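Side-chain contacts in DNA protection during starvation protein (Agrobacterium tumefaciens, PDB 1O9R), which stores iron inside a hollow shell of twelve subunits, oxidising Fe(2+) with hydrogen peroxide and so shielding DNA from oxidative damage without binding it: residues A[24-29]-A[68-73]; A[105-110]-A[155-160]. All coordinates share one frame; numbering follows the deposited sequence.

Interaction 1: residues A[24-29]-A[68-73]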
# COMPACT_ATOMS: atom_id res chain seq x y z
N GLU A 24 -14.88 -0.22 -35.42
CA GLU A 24 -15.14 1.19 -35.73
C GLU A 24 -14.98 2.09 -34.54
O GLU A 24 -14.32 3.16 -34.53
CB GLU A 24 -16.58 1.23 -36.29
CG GLU A 24 -16.98 2.69 -36.60
CD GLU A 24 -18.47 2.76 -36.94
OE1 GLU A 24 -19.32 2.57 -36.07
OE2 GLU A 24 -18.68 3.01 -38.13
N SER A 25 -15.56 1.67 -33.39
CA SER A 25 -15.41 2.43 -32.16
C SER A 25 -13.95 2.50 -31.70
O SER A 25 -13.55 3.58 -31.22
CB SER A 25 -16.21 1.74 -31.04
OG SER A 25 -17.61 1.86 -31.29
N LEU A 26 -13.20 1.41 -31.84
CA LEU A 26 -11.81 1.43 -31.38
C LEU A 26 -11.02 2.54 -32.04
O LEU A 26 -10.21 3.20 -31.41
CB LEU A 26 -11.20 0.06 -31.70
CG LEU A 26 -9.71 -0.12 -31.34
CD1 LEU A 26 -9.54 0.05 -29.83
CD2 LEU A 26 -9.23 -1.50 -31.80
N ALA A 27 -11.26 2.73 -33.35
CA ALA A 27 -10.44 3.75 -34.08
C ALA A 27 -10.73 5.15 -33.53
O ALA A 27 -9.78 5.94 -33.37
CB ALA A 27 -10.80 3.72 -35.58
N SER A 28 -11.98 5.49 -33.29
CA SER A 28 -12.26 6.83 -32.74
C SER A 28 -11.83 6.98 -31.30
O SER A 28 -11.50 8.09 -30.88
CB SER A 28 -13.75 7.17 -32.91
OG SER A 28 -14.04 7.42 -34.29
N VAL A 29 -11.85 5.89 -30.52
CA VAL A 29 -11.40 5.98 -29.10
C VAL A 29 -9.89 6.14 -29.10
O VAL A 29 -9.37 6.97 -28.30
CB VAL A 29 -11.78 4.65 -28.40
CG1 VAL A 29 -11.05 4.51 -27.05
CG2 VAL A 29 -13.31 4.57 -28.16
N THR A 68 -10.39 -2.79 -23.76
CA THR A 68 -11.50 -3.74 -23.57
C THR A 68 -12.20 -3.99 -24.91
O THR A 68 -12.66 -5.11 -25.16
CB THR A 68 -12.46 -3.22 -22.52
OG1 THR A 68 -11.65 -3.06 -21.30
CG2 THR A 68 -13.58 -4.16 -22.12
N ILE A 69 -12.42 -2.92 -25.69
CA ILE A 69 -13.09 -3.07 -27.01
C ILE A 69 -12.23 -3.91 -27.91
O ILE A 69 -12.80 -4.84 -28.57
CB ILE A 69 -13.32 -1.63 -27.54
CG1 ILE A 69 -14.48 -0.98 -26.79
CG2 ILE A 69 -13.60 -1.62 -29.05
CD1 ILE A 69 -14.59 0.55 -26.98
N ALA A 70 -10.92 -3.68 -28.01
CA ALA A 70 -10.08 -4.48 -28.88
C ALA A 70 -10.08 -5.94 -28.48
O ALA A 70 -10.07 -6.83 -29.33
CB ALA A 70 -8.66 -3.89 -28.83
N GLU A 71 -9.95 -6.18 -27.16
CA GLU A 71 -9.94 -7.59 -26.71
C GLU A 71 -11.26 -8.27 -27.08
O GLU A 71 -11.18 -9.49 -27.38
CB GLU A 71 -9.74 -7.65 -25.19
CG GLU A 71 -8.40 -7.12 -24.66
CD GLU A 71 -8.39 -7.20 -23.12
OE1 GLU A 71 -9.40 -7.40 -22.43
OE2 GLU A 71 -7.33 -6.81 -22.61
N ARG A 72 -12.37 -7.56 -27.04
CA ARG A 72 -13.64 -8.22 -27.42
C ARG A 72 -13.63 -8.60 -28.88
O ARG A 72 -14.21 -9.67 -29.13
CB ARG A 72 -14.78 -7.25 -27.08
CG ARG A 72 -16.17 -7.88 -27.22
CD ARG A 72 -16.29 -9.15 -26.31
NE ARG A 72 -17.69 -9.60 -26.45
CZ ARG A 72 -18.05 -10.81 -26.00
NH1 ARG A 72 -17.18 -11.63 -25.42
NH2 ARG A 72 -19.34 -11.19 -26.10
N VAL A 73 -13.06 -7.77 -29.77
CA VAL A 73 -12.98 -8.20 -31.17
C VAL A 73 -12.32 -9.55 -31.22
O VAL A 73 -12.74 -10.49 -31.98
CB VAL A 73 -12.13 -7.17 -31.93
CG1 VAL A 73 -11.79 -7.74 -33.32
CG2 VAL A 73 -12.83 -5.83 -32.02
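L26 and I69 meet where helix 12-42 runs alongside helix 48-75. Their CA atoms lie 6.4 Å apart. The two short helical segments run nearly antiparallel, with 154° between their directions and 9.5 Å between their axes at closest approach.

The contact across the two segments is apolar. L26 does most of the work on its side and uses two parts of its chain. Its CB rests against CG2 of I69 at 4.0 Å. Its CG stands anti to the backbone N (chi1 178°), which carries the branched end past I69 to A70. There CD2 of L26 lies 3.9 Å from CB of A70, and CD1 is only slightly farther from the same methyl. I69 also splits its contacts. The CG2 branch faces L26, while CD1, at the end of the CG1 branch, approaches CG2 of V29 at 4.4 Å. That last touch is looser. All four residues are buried. L22, one turn before L26 in helix 12-42, also touches I69.

Several polar side chains of these segments have partners elsewhere. S25 OG bonds to the carbonyl O of I21 in its own helix. R72 forms a salt bridge with D133 and a second one with D148 of a neighbouring subunit. E71 pairs with K149 of that same subunit.

E71 is an iron ligand, and the side chain of A70 sits about 8 Å from a bound iron ion. W41 of another subunit packs on A70 and E71. I69 points into the bundle, A70 touches both L26 and that other subunit, and the next residue, E71, belongs to the iron site. This is the antiparallel pairing of the first two long helices in the four-helix bundle of a ferritin-like Dps subunit, beside its intersubunit ferroxidase centre.

Interaction 2: residues A[105-110]-A[155-160]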
# COMPACT_ATOMS: atom_id res chain seq x y z
N ASP A 105 -10.20 27.32 -25.99
CA ASP A 105 -10.18 26.78 -27.35
C ASP A 105 -9.96 25.27 -27.35
O ASP A 105 -10.63 24.53 -28.08
CB ASP A 105 -9.13 27.50 -28.24
CG ASP A 105 -9.44 28.95 -28.56
OD1 ASP A 105 -10.63 29.22 -28.52
OD2 ASP A 105 -8.45 29.66 -28.81
N HIS A 106 -9.12 24.80 -26.41
CA HIS A 106 -8.96 23.34 -26.31
C HIS A 106 -10.20 22.73 -25.73
O HIS A 106 -10.55 21.66 -26.22
CB HIS A 106 -7.76 23.06 -25.34
CG HIS A 106 -6.42 23.12 -26.01
ND1 HIS A 106 -5.93 22.23 -26.95
CD2 HIS A 106 -5.44 24.07 -25.88
CE1 HIS A 106 -4.72 22.59 -27.37
NE2 HIS A 106 -4.43 23.72 -26.73
N LEU A 107 -10.81 23.35 -24.69
CA LEU A 107 -12.06 22.78 -24.17
C LEU A 107 -13.12 22.66 -25.27
O LEU A 107 -13.77 21.63 -25.33
CB LEU A 107 -12.60 23.63 -23.03
CG LEU A 107 -11.76 23.57 -21.73
CD1 LEU A 107 -12.20 24.64 -20.74
CD2 LEU A 107 -11.91 22.17 -21.12
N ASP A 108 -13.26 23.71 -26.13
CA ASP A 108 -14.32 23.53 -27.16
C ASP A 108 -13.96 22.43 -28.13
O ASP A 108 -14.87 21.69 -28.54
CB ASP A 108 -14.42 24.89 -27.92
CG ASP A 108 -15.15 25.95 -27.15
OD1 ASP A 108 -14.89 27.15 -27.49
OD2 ASP A 108 -15.97 25.68 -26.25
N ALA A 109 -12.70 22.27 -28.52
CA ALA A 109 -12.26 21.24 -29.44
C ALA A 109 -12.43 19.82 -28.84
O ALA A 109 -12.86 18.88 -29.51
CB ALA A 109 -10.83 21.51 -29.93
N LEU A 110 -12.11 19.77 -27.55
CA LEU A 110 -12.29 18.48 -26.85
C LEU A 110 -13.77 18.15 -26.69
O LEU A 110 -14.14 16.99 -26.86
CB LEU A 110 -11.63 18.59 -25.44
CG LEU A 110 -10.11 18.61 -25.45
CD1 LEU A 110 -9.61 19.13 -24.12
CD2 LEU A 110 -9.55 17.23 -25.78
N GLU A 155 -17.73 20.04 -20.31
CA GLU A 155 -18.75 21.08 -20.57
C GLU A 155 -19.00 21.92 -19.33
O GLU A 155 -19.30 23.17 -19.48
CB GLU A 155 -20.06 20.38 -21.00
CG GLU A 155 -19.95 19.82 -22.40
CD GLU A 155 -21.22 19.11 -22.87
OE1 GLU A 155 -21.45 19.20 -24.11
OE2 GLU A 155 -21.96 18.53 -22.06
N ALA A 156 -18.86 21.38 -18.14
CA ALA A 156 -19.08 22.14 -16.94
C ALA A 156 -18.05 23.27 -16.73
O ALA A 156 -18.37 24.21 -16.00
CB ALA A 156 -19.13 21.29 -15.68
N HIS A 157 -16.97 23.24 -17.48
CA HIS A 157 -15.99 24.33 -17.41
C HIS A 157 -16.44 25.49 -18.31
O HIS A 157 -15.90 26.58 -18.07
CB HIS A 157 -14.62 23.86 -17.91
CG HIS A 157 -13.83 23.04 -16.95
ND1 HIS A 157 -13.95 21.66 -16.81
CD2 HIS A 157 -12.88 23.43 -16.05
CE1 HIS A 157 -13.13 21.27 -15.83
NE2 HIS A 157 -12.45 22.31 -15.36
N VAL A 158 -17.36 25.29 -19.22
CA VAL A 158 -17.70 26.38 -20.16
C VAL A 158 -19.18 26.72 -20.05
O VAL A 158 -19.54 27.80 -20.55
CB VAL A 158 -17.38 26.04 -21.62
CG1 VAL A 158 -15.91 25.65 -21.80
CG2 VAL A 158 -18.24 24.90 -22.22
N GLN A 159 -19.98 25.94 -19.31
CA GLN A 159 -21.42 26.24 -19.24
C GLN A 159 -21.71 27.51 -18.44
O GLN A 159 -22.77 28.10 -18.69
CB GLN A 159 -22.21 25.06 -18.66
CG GLN A 159 -22.33 23.93 -19.69
CD GLN A 159 -22.64 22.60 -19.05
OE1 GLN A 159 -22.21 22.36 -17.92
NE2 GLN A 159 -23.37 21.75 -19.76
N GLU A 160 -20.82 27.87 -17.54
CA GLU A 160 -20.91 29.19 -16.88
C GLU A 160 -19.52 29.78 -16.99
O GLU A 160 -18.48 29.11 -17.21
CB GLU A 160 -21.41 29.13 -15.45
CG GLU A 160 -22.78 28.64 -15.20
CD GLU A 160 -23.88 29.64 -15.52
OE1 GLU A 160 -23.60 30.80 -15.84
OE2 GLU A 160 -25.01 29.20 -15.48
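L107 reaches from helix 103-130 to H157 and V158, near the C-terminus of the chain. The close packing gathers on one methyl. CD1 of L107 lies 3.8 Å from CB of H157 and 4.0 Å from CG1 of V158. The leucine and histidine side chains cross at about a right angle, and the methyl meets the imidazole ring obliquely. L107 and V158 slide past each other in opposite directions, and V158 CG1 also lies 4.1 Å from L107 CB. V158 holds CG1 anti to the carbonyl carbon (chi1 -56°), which turns this methyl to L107. The contact ties helix 103-130 to the chain at the C-terminal end of the four-helix bundle's last long helix, and L154 continues it by touching both L107 and L110. The H157 ring is held from elsewhere: ND1 bonds to the carbonyl O of F153, and F48 of a neighbouring subunit stacks edge-to-face with it. The other side is looser. D108 starts away from the partner segment, but its carboxylate swings back, and OD2 comes only to 4.5 Å from V158 CG1. Both D108 and V158 are partly exposed.

In the fold
Interaction 1 pairs the first two long helices of the bundle, and interaction 2 joins the third to the chain at the end of the fourth. They follow one another along the chain. Their centres are 26 Å apart and their nearest atoms about 10 Å, so they do not touch. Interaction 1 is the deeper, its centre about 8 Å from that of the chain against 18 Å for interaction 2. Interaction 1 holds the iron ligand E71. Interaction 2 is farther from the metal sites: the side chain of L107 is about 10 Å from that of H40, another ligand, and the side chain of H157 about 13 Å from a bound iron ion. Neighbouring subunits of the dodecamer pack against both contacts.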